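PDB 6RU4: probable adhesion protein from Pseudomonas aeruginosa PAO1, which binds manganese and ferrous iron and, as a periplasmic solute-binding protein of the ZnuA-like family, probably delivers metal for transport into the cell. Local coordinates for residues A[109-114]-A[177-182]. Numbering follows the deposited sequence.
Sequences NPHTFL and HGAYDY. With MN (manganese (II) ion), chain E.
His111 and His177 meet at a manganese ion, each binding it through NE2 at 2.3 Å, and illustrate how a metal can tie together two lobes of a solute-binding protein. The two imidazole planes stand almost perpendicular, at 88°, and the NE2 of His111 lies at the edge of the His177 ring, near its plane. His41, His66, His199 and His250 complete an all-histidine site of six ligands, which also binds ferrous iron.

Asn109 is the second-shell residue that positions His111. Its OD1 accepts from His111 ND1 at 2.7 Å, nearly along the C=O axis and close to the imidazole plane; held at ND1 by this bond and at NE2 by the metal, the ring has little freedom to rotate. The same oxygen takes the backbone N of His111 in an Asx turn, so two donors grip it. With CG of Asn109 anti to the backbone N (chi1 -168°), the amide faces 177-182, and ND2 makes a weak hydrogen bond to Gly178 O, 3.3 Å away. Asn109 is held in turn from 177-182, where Tyr182 OH donates to Asn109 O at 2.7 Å, the carbonyl oxygen lying at the edge of the phenol ring.

CH-pi and apolar contacts fill in around these bonds. Ala179 CA sits over the His111 face, 3.6 Å from the centroid, while Thr112 CA covers a face of Tyr182 in the same manner. Leu114 reaches across with CD1, touching Ala179 CB at 3.6 Å and Tyr180 CE1 beside it.

Buried near the centre of the chain, the contact joins the loop between strand 84-86 and helix 117-133 to the turn linking strand 173-175 with helix 181-184, so that loops leaving the two four-stranded parallel sheets meet at the metal. Helix 14-24 packs against Thr112 and Phe113, and Tyr180 OH is hydrogen-bonded to Glu226 at the end of strand 222-226.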
# COMPACT_ATOMS: atom_id res chain seq x y z
N ASN A 109 10.71 -2.38 0.85
CA ASN A 109 9.42 -2.30 0.18
C ASN A 109 8.48 -1.51 1.12
O ASN A 109 8.20 -1.98 2.23
CB ASN A 109 8.86 -3.71 -0.08
CG ASN A 109 7.67 -3.70 -1.03
OD1 ASN A 109 6.96 -2.71 -1.17
ND2 ASN A 109 7.40 -4.80 -1.71
N PRO A 110 7.99 -0.30 0.72
CA PRO A 110 7.15 0.48 1.64
C PRO A 110 5.66 0.14 1.66
O PRO A 110 4.92 0.77 2.41
CB PRO A 110 7.37 1.92 1.17
CG PRO A 110 8.29 1.84 -0.06
CD PRO A 110 8.24 0.44 -0.53
N HIS A 111 5.22 -0.83 0.87
CA HIS A 111 3.82 -1.21 0.70
C HIS A 111 3.29 -2.17 1.72
O HIS A 111 2.54 -3.10 1.37
CB HIS A 111 3.59 -1.77 -0.71
CG HIS A 111 4.07 -0.83 -1.78
ND1 HIS A 111 5.40 -0.75 -2.12
CD2 HIS A 111 3.37 0.06 -2.50
CE1 HIS A 111 5.47 0.13 -3.08
NE2 HIS A 111 4.26 0.63 -3.37
N THR A 112 3.60 -1.91 3.00
CA THR A 112 3.17 -2.72 4.14
C THR A 112 1.66 -2.68 4.23
O THR A 112 1.03 -3.69 4.54
CB THR A 112 3.81 -2.20 5.38
OG1 THR A 112 3.53 -0.81 5.45
CG2 THR A 112 5.32 -2.40 5.39
N PHE A 113 1.10 -1.52 3.89
CA PHE A 113 -0.32 -1.27 3.84
C PHE A 113 -1.09 -2.22 2.86
O PHE A 113 -2.31 -2.26 2.95
CB PHE A 113 -0.60 0.21 3.55
CG PHE A 113 0.09 0.78 2.34
CD1 PHE A 113 -0.48 0.66 1.07
CD2 PHE A 113 1.23 1.58 2.48
CE1 PHE A 113 0.13 1.24 -0.05
CE2 PHE A 113 1.82 2.19 1.36
CZ PHE A 113 1.26 2.02 0.10
N LEU A 114 -0.41 -3.00 1.99
CA LEU A 114 -1.11 -3.92 1.07
C LEU A 114 -1.10 -5.37 1.58
O LEU A 114 -1.40 -6.30 0.83
CB LEU A 114 -0.61 -3.81 -0.39
CG LEU A 114 -1.03 -2.51 -1.12
CD1 LEU A 114 -0.36 -2.39 -2.43
CD2 LEU A 114 -2.53 -2.45 -1.32
N HIS A 177 4.18 -2.82 -10.94
CA HIS A 177 4.53 -2.01 -9.78
C HIS A 177 4.84 -2.96 -8.62
O HIS A 177 4.10 -3.92 -8.42
CB HIS A 177 3.30 -1.13 -9.42
CG HIS A 177 3.60 0.03 -8.53
ND1 HIS A 177 3.96 1.27 -9.04
CD2 HIS A 177 3.55 0.10 -7.18
CE1 HIS A 177 4.17 2.03 -7.99
NE2 HIS A 177 3.93 1.38 -6.84
N GLY A 178 5.93 -2.70 -7.88
CA GLY A 178 6.38 -3.52 -6.76
C GLY A 178 5.65 -3.31 -5.46
O GLY A 178 6.27 -3.22 -4.40
N ALA A 179 4.33 -3.28 -5.52
CA ALA A 179 3.44 -3.07 -4.38
C ALA A 179 2.87 -4.35 -3.71
O ALA A 179 2.33 -4.28 -2.59
CB ALA A 179 2.28 -2.20 -4.84
N TYR A 180 2.92 -5.50 -4.40
CA TYR A 180 2.15 -6.66 -3.95
C TYR A 180 2.91 -7.83 -3.31
O TYR A 180 2.31 -8.87 -3.03
CB TYR A 180 1.29 -7.13 -5.12
CG TYR A 180 0.53 -5.96 -5.72
CD1 TYR A 180 -0.51 -5.36 -5.01
CD2 TYR A 180 0.91 -5.39 -6.93
CE1 TYR A 180 -1.19 -4.25 -5.53
CE2 TYR A 180 0.24 -4.29 -7.46
CZ TYR A 180 -0.81 -3.73 -6.75
OH TYR A 180 -1.50 -2.66 -7.26
N ASP A 181 4.18 -7.60 -2.96
CA ASP A 181 5.06 -8.56 -2.30
C ASP A 181 4.50 -9.00 -0.94
O ASP A 181 4.56 -10.20 -0.63
CB ASP A 181 6.50 -8.02 -2.21
CG ASP A 181 7.17 -7.83 -3.58
OD1 ASP A 181 6.94 -6.78 -4.23
OD2 ASP A 181 7.93 -8.74 -3.99
N TYR A 182 3.90 -8.06 -0.17
CA TYR A 182 3.28 -8.33 1.13
C TYR A 182 1.92 -9.06 0.98
O TYR A 182 1.62 -9.97 1.76
CB TYR A 182 3.08 -7.02 1.91
CG TYR A 182 4.35 -6.33 2.33
CD1 TYR A 182 4.97 -6.64 3.54
CD2 TYR A 182 4.90 -5.30 1.57
CE1 TYR A 182 6.12 -5.96 3.97
CE2 TYR A 182 6.04 -4.62 1.98
CZ TYR A 182 6.65 -4.95 3.18
OH TYR A 182 7.78 -4.27 3.56
MN MN E . 3.81 2.34 -4.78